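Glutathione S-transferase (Pseudomonas protegens, PDB 4IKH) probably catalyses the conjugation of glutathione to electrophilic substrates, as a dimeric glutathione transferase that binds two glutathione molecules per subunit. Local coordinates at residues 114-119 with 175-180; 179-184 with 218-223. All blocks are in the same frame, centred on the assembly; numbering follows the deposited sequence.

Contact 1. Residues 114-119 with 175-180; sequences RYETIQ and WIMGER
Met177, a selenomethionine, reaches from its turn to the helix that carries Glu116 and Thr117 and accounts for over half of the 150 Å² buried here. Its chain leaves the backbone with CG anti to the carbonyl carbon (chi1 -70°) and then bends at both chi2 and chi3, which folds the methyl end round toward Glu116. The contact therefore divides along the chain. Nearer the backbone, CG of Met177 meets the hydroxyl OG1 of Thr117 at 3.4 Å, while SE of Met177 lies 3.8 Å from the same OG1. At the end, CE of Met177 packs against the flank of Glu116, 3.8 Å from its CB and 3.6 Å from its OE1, the two side chains crossing at about a right angle. No hydrogen bond spans the segments, so the association rests on van der Waals contact; the Thr117 hydroxyl is hydrogen-bonded to Ala113 O within its own helix. Two overlapping turns, type I from Trp175 to Gly178 and type II' from Met177 to Arg180, present Met177 at the corner of the loop, and its CA comes within 6.6 Å of that of Thr117. Met177 also touches Trp120 of helix 111-140, and Thr117 touches Ile183 of helix 183-196. The loop between helices 150-170 and 183-196 thus lies against helix 111-140, whose Glu116 also packs on Leu87 of the second subunit.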
# COMPACT_ATOMS: atom_id res chain seq x y z
N ARG A 114 9.52 11.24 -8.99
CA ARG A 114 9.20 10.93 -7.59
C ARG A 114 7.82 10.29 -7.46
O ARG A 114 7.67 9.24 -6.83
CB ARG A 114 9.28 12.18 -6.71
CG ARG A 114 9.06 11.90 -5.22
CD ARG A 114 9.13 13.17 -4.36
NE ARG A 114 8.98 12.85 -2.93
CZ ARG A 114 10.00 12.53 -2.14
NH1 ARG A 114 11.24 12.49 -2.63
NH2 ARG A 114 9.79 12.25 -0.86
N TYR A 115 6.80 10.92 -8.05
CA TYR A 115 5.43 10.45 -7.87
C TYR A 115 5.15 9.16 -8.63
O TYR A 115 4.35 8.32 -8.20
CB TYR A 115 4.44 11.57 -8.21
CG TYR A 115 4.64 12.76 -7.31
CD1 TYR A 115 4.29 12.70 -5.96
CD2 TYR A 115 5.20 13.94 -7.78
CE1 TYR A 115 4.49 13.77 -5.12
CE2 TYR A 115 5.40 15.02 -6.95
CZ TYR A 115 5.04 14.93 -5.62
OH TYR A 115 5.23 16.00 -4.78
N GLU A 116 5.82 9.00 -9.77
CA GLU A 116 5.77 7.74 -10.50
C GLU A 116 6.45 6.62 -9.72
O GLU A 116 6.02 5.46 -9.80
CB GLU A 116 6.40 7.89 -11.88
CG GLU A 116 5.56 8.74 -12.81
CD GLU A 116 6.30 9.17 -14.05
OE1 GLU A 116 7.53 8.94 -14.13
OE2 GLU A 116 5.65 9.76 -14.93
N THR A 117 7.51 6.94 -9.00
CA THR A 117 8.14 5.93 -8.15
C THR A 117 7.20 5.52 -7.00
O THR A 117 7.03 4.33 -6.74
CB THR A 117 9.46 6.44 -7.58
OG1 THR A 117 10.28 6.93 -8.65
CG2 THR A 117 10.20 5.31 -6.87
N ILE A 118 6.60 6.50 -6.33
CA ILE A 118 5.65 6.19 -5.25
C ILE A 118 4.48 5.39 -5.83
O ILE A 118 3.96 4.48 -5.19
CB ILE A 118 5.16 7.49 -4.53
CG1 ILE A 118 6.34 8.17 -3.83
CG2 ILE A 118 4.08 7.16 -3.48
CD1 ILE A 118 6.08 9.60 -3.43
N GLN A 119 4.07 5.74 -7.05
CA GLN A 119 2.99 5.03 -7.74
C GLN A 119 3.27 3.53 -7.90
O GLN A 119 2.38 2.69 -7.68
CB GLN A 119 2.77 5.67 -9.12
CG GLN A 119 2.11 4.77 -10.16
CD GLN A 119 2.12 5.39 -11.55
OE1 GLN A 119 1.20 6.12 -11.93
NE2 GLN A 119 3.16 5.09 -12.34
N TRP A 175 15.24 -0.96 -14.91
CA TRP A 175 14.52 -1.16 -13.65
C TRP A 175 13.12 -0.59 -13.79
O TRP A 175 12.77 -0.04 -14.83
CB TRP A 175 15.23 -0.44 -12.50
CG TRP A 175 16.67 -0.85 -12.30
CD1 TRP A 175 17.78 -0.17 -12.73
CD2 TRP A 175 17.14 -2.00 -11.60
NE1 TRP A 175 18.92 -0.85 -12.34
CE2 TRP A 175 18.55 -1.97 -11.65
CE3 TRP A 175 16.51 -3.06 -10.93
CZ2 TRP A 175 19.34 -2.97 -11.06
CZ3 TRP A 175 17.29 -4.04 -10.36
CH2 TRP A 175 18.69 -3.99 -10.42
N ILE A 176 12.32 -0.70 -12.73
CA ILE A 176 10.95 -0.19 -12.76
C ILE A 176 10.86 1.27 -13.23
O ILE A 176 10.01 1.60 -14.06
CB ILE A 176 10.27 -0.36 -11.37
CG1 ILE A 176 10.07 -1.86 -11.08
CG2 ILE A 176 8.94 0.40 -11.33
CD1 ILE A 176 9.64 -2.22 -9.65
N MSE A 177 11.73 2.14 -12.71
CA MSE A 177 11.74 3.54 -13.15
C MSE A 177 12.68 3.78 -14.34
O MSE A 177 13.25 4.87 -14.50
CB MSE A 177 12.10 4.46 -11.99
CG MSE A 177 10.99 4.55 -10.93
SE MSE A 177 9.30 5.06 -11.77
CE MSE A 177 9.90 6.70 -12.64
N GLY A 178 12.84 2.76 -15.18
CA GLY A 178 13.72 2.89 -16.34
C GLY A 178 15.18 2.72 -15.98
O GLY A 178 15.60 1.64 -15.54
N GLU A 179 15.95 3.79 -16.14
CA GLU A 179 17.40 3.70 -15.98
C GLU A 179 17.84 3.64 -14.52
O GLU A 179 18.81 2.95 -14.18
CB GLU A 179 18.07 4.84 -16.73
CG GLU A 179 17.55 4.99 -18.16
CD GLU A 179 18.65 5.25 -19.18
OE1 GLU A 179 19.09 6.42 -19.28
OE2 GLU A 179 19.06 4.30 -19.87
N ARG A 180 17.11 4.33 -13.65
CA ARG A 180 17.48 4.43 -12.24
C ARG A 180 16.88 3.31 -11.38
O ARG A 180 15.67 3.04 -11.45
CB ARG A 180 17.03 5.78 -11.68
CG ARG A 180 17.68 6.97 -12.37
CD ARG A 180 18.56 7.75 -11.42
NE ARG A 180 19.65 8.41 -12.12
CZ ARG A 180 20.44 9.34 -11.58
NH1 ARG A 180 20.24 9.73 -10.33
NH2 ARG A 180 21.42 9.88 -12.30

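Contact 2. Residues 179-184 with 218-223; sequences ERYTIA and AKFVAR
One face of the Tyr181 ring carries the guanidinium of Arg223, and Phe220 CD1 lies at the ring's edge, near its plane. Ring and guanidinium are stacked with a 23° tilt between their planes, centres 3.8 Å apart. It is also a cation-pi contact: Arg223 CZ is 24° off the ring normal, so the charge sits over the face. Arg223 NE is displaced toward the rim, 3.4 Å from Tyr181 CZ, and the preceding methylene adds a CH-pi contact, with Arg223 CD 4.1 Å from the Tyr181 ring centroid. A bend at chi3 (60°) turns the end of the arginine chain back over the ring, the two side chains running past each other in opposite directions.

The side chains of Phe220 and Tyr181 cross at about a right angle and meet edge on: Phe220 CD1 is 4.0 Å from Tyr181 CE1, and Phe220 CE1 approaches Tyr181 OH at 3.5 Å. Glu42 forms a salt bridge with Arg223 NE and a weak hydrogen bond with Tyr181 OH, linking this corner of the C-terminal domain to helix 31-43 of the thioredoxin-like N-terminal one. With an alanine here instead of Tyr181, the Arg223 guanidinium would probably stay held by Glu42 but lose the face that fixes its tilt, and a gap would open beside Phe220.

Arg223 closes a type I turn that starts at Phe220 and is the N-cap of helix 224-229. Just beyond the tyrosine, Thr182 caps helix 183-196: its OG1 accepts from Ala184 N at 3.3 Å, and its own N donates back to Asp185 OD2. This is the Ser/Thr-X-X-Asp capping box of glutathione transferases, and Tyr181 touching Ile186 is consistent with the accompanying hydrophobic staple.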
# COMPACT_ATOMS: atom_id res chain seq x y z
N GLU A 179 15.95 3.79 -16.14
CA GLU A 179 17.40 3.70 -15.98
C GLU A 179 17.84 3.64 -14.52
O GLU A 179 18.81 2.95 -14.18
CB GLU A 179 18.07 4.84 -16.73
CG GLU A 179 17.55 4.99 -18.16
CD GLU A 179 18.65 5.25 -19.18
OE1 GLU A 179 19.09 6.42 -19.28
OE2 GLU A 179 19.06 4.30 -19.87
N ARG A 180 17.11 4.33 -13.65
CA ARG A 180 17.48 4.43 -12.24
C ARG A 180 16.88 3.31 -11.38
O ARG A 180 15.67 3.04 -11.45
CB ARG A 180 17.03 5.78 -11.68
CG ARG A 180 17.68 6.97 -12.37
CD ARG A 180 18.56 7.75 -11.42
NE ARG A 180 19.65 8.41 -12.12
CZ ARG A 180 20.44 9.34 -11.58
NH1 ARG A 180 20.24 9.73 -10.33
NH2 ARG A 180 21.42 9.88 -12.30
N TYR A 181 17.73 2.69 -10.57
CA TYR A 181 17.33 1.73 -9.54
C TYR A 181 16.68 2.48 -8.37
O TYR A 181 17.29 3.39 -7.81
CB TYR A 181 18.58 1.01 -9.07
CG TYR A 181 18.47 0.06 -7.90
CD1 TYR A 181 17.75 -1.13 -8.00
CD2 TYR A 181 19.15 0.31 -6.72
CE1 TYR A 181 17.68 -2.03 -6.93
CE2 TYR A 181 19.09 -0.58 -5.65
CZ TYR A 181 18.36 -1.74 -5.76
OH TYR A 181 18.33 -2.62 -4.71
N THR A 182 15.45 2.13 -8.00
CA THR A 182 14.75 2.92 -6.96
C THR A 182 14.13 2.08 -5.84
O THR A 182 14.20 0.85 -5.86
CB THR A 182 13.64 3.82 -7.56
OG1 THR A 182 12.58 3.00 -8.08
CG2 THR A 182 14.17 4.72 -8.67
N ILE A 183 13.52 2.74 -4.86
CA ILE A 183 12.80 2.01 -3.80
C ILE A 183 11.70 1.11 -4.36
O ILE A 183 11.32 0.13 -3.73
CB ILE A 183 12.21 2.94 -2.68
CG1 ILE A 183 11.35 4.07 -3.26
CG2 ILE A 183 13.32 3.50 -1.80
CD1 ILE A 183 10.57 4.86 -2.15
N ALA A 184 11.19 1.44 -5.55
CA ALA A 184 10.18 0.58 -6.18
C ALA A 184 10.72 -0.83 -6.45
O ALA A 184 10.00 -1.82 -6.27
CB ALA A 184 9.68 1.21 -7.47
N ALA A 218 16.77 -11.19 -11.70
CA ALA A 218 18.11 -11.73 -11.76
C ALA A 218 19.12 -10.63 -11.44
O ALA A 218 20.08 -10.86 -10.71
CB ALA A 218 18.40 -12.36 -13.14
N LYS A 219 18.89 -9.44 -11.98
CA LYS A 219 19.81 -8.32 -11.76
C LYS A 219 19.78 -7.86 -10.31
O LYS A 219 20.80 -7.45 -9.76
CB LYS A 219 19.46 -7.16 -12.68
CG LYS A 219 20.47 -6.86 -13.74
CD LYS A 219 19.85 -6.07 -14.86
CE LYS A 219 19.35 -4.73 -14.38
NZ LYS A 219 18.57 -4.09 -15.48
N PHE A 220 18.59 -7.92 -9.72
CA PHE A 220 18.37 -7.52 -8.33
C PHE A 220 19.17 -8.35 -7.33
O PHE A 220 19.88 -7.81 -6.48
CB PHE A 220 16.87 -7.62 -8.03
CG PHE A 220 16.49 -7.14 -6.66
CD1 PHE A 220 16.52 -5.78 -6.35
CD2 PHE A 220 16.05 -8.03 -5.69
CE1 PHE A 220 16.13 -5.33 -5.08
CE2 PHE A 220 15.67 -7.59 -4.43
CZ PHE A 220 15.72 -6.24 -4.13
N VAL A 221 19.04 -9.67 -7.42
CA VAL A 221 19.70 -10.57 -6.47
C VAL A 221 21.20 -10.71 -6.71
O VAL A 221 21.89 -11.38 -5.94
CB VAL A 221 19.08 -11.98 -6.49
CG1 VAL A 221 17.57 -11.89 -6.43
CG2 VAL A 221 19.52 -12.74 -7.75
N ALA A 222 21.72 -10.08 -7.76
CA ALA A 222 23.16 -10.11 -8.02
C ALA A 222 23.83 -8.86 -7.47
O ALA A 222 25.05 -8.69 -7.60
CB ALA A 222 23.44 -10.28 -9.51
N ARG A 223 23.04 -7.96 -6.89
CA ARG A 223 23.58 -6.81 -6.17
C ARG A 223 24.02 -7.28 -4.79
O ARG A 223 23.23 -7.88 -4.05
CB ARG A 223 22.52 -5.71 -6.02
CG ARG A 223 21.97 -5.17 -7.33
CD ARG A 223 20.93 -4.08 -7.09
NE ARG A 223 21.48 -2.94 -6.36
CZ ARG A 223 22.05 -1.89 -6.94
NH1 ARG A 223 22.14 -1.83 -8.26
NH2 ARG A 223 22.53 -0.90 -6.20

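In the fold
The two contacts are centred 11 Å apart on the same side of the chain's centre and share Glu179 and Arg180. Along the chain, helix 111-140 comes first, then the loop 175-182 leading into helix 183-196, and last the end of helix 211-220. Contact 1 sets this loop against helix 111-140; contact 2 sets its continuation against the junction of helices 211-220 and 224-229. They also touch directly, Thr117 CG2 lying 3.5 Å from Thr182 OG1. The loop before helix 183-196 thereby joins helix 111-140 to helices 211-220 and 224-229, and Asp185 serves both contacts, accepting from Ile176 N and Thr182 N. Contact 1 borders the second subunit; contact 2 lies wholly within one chain.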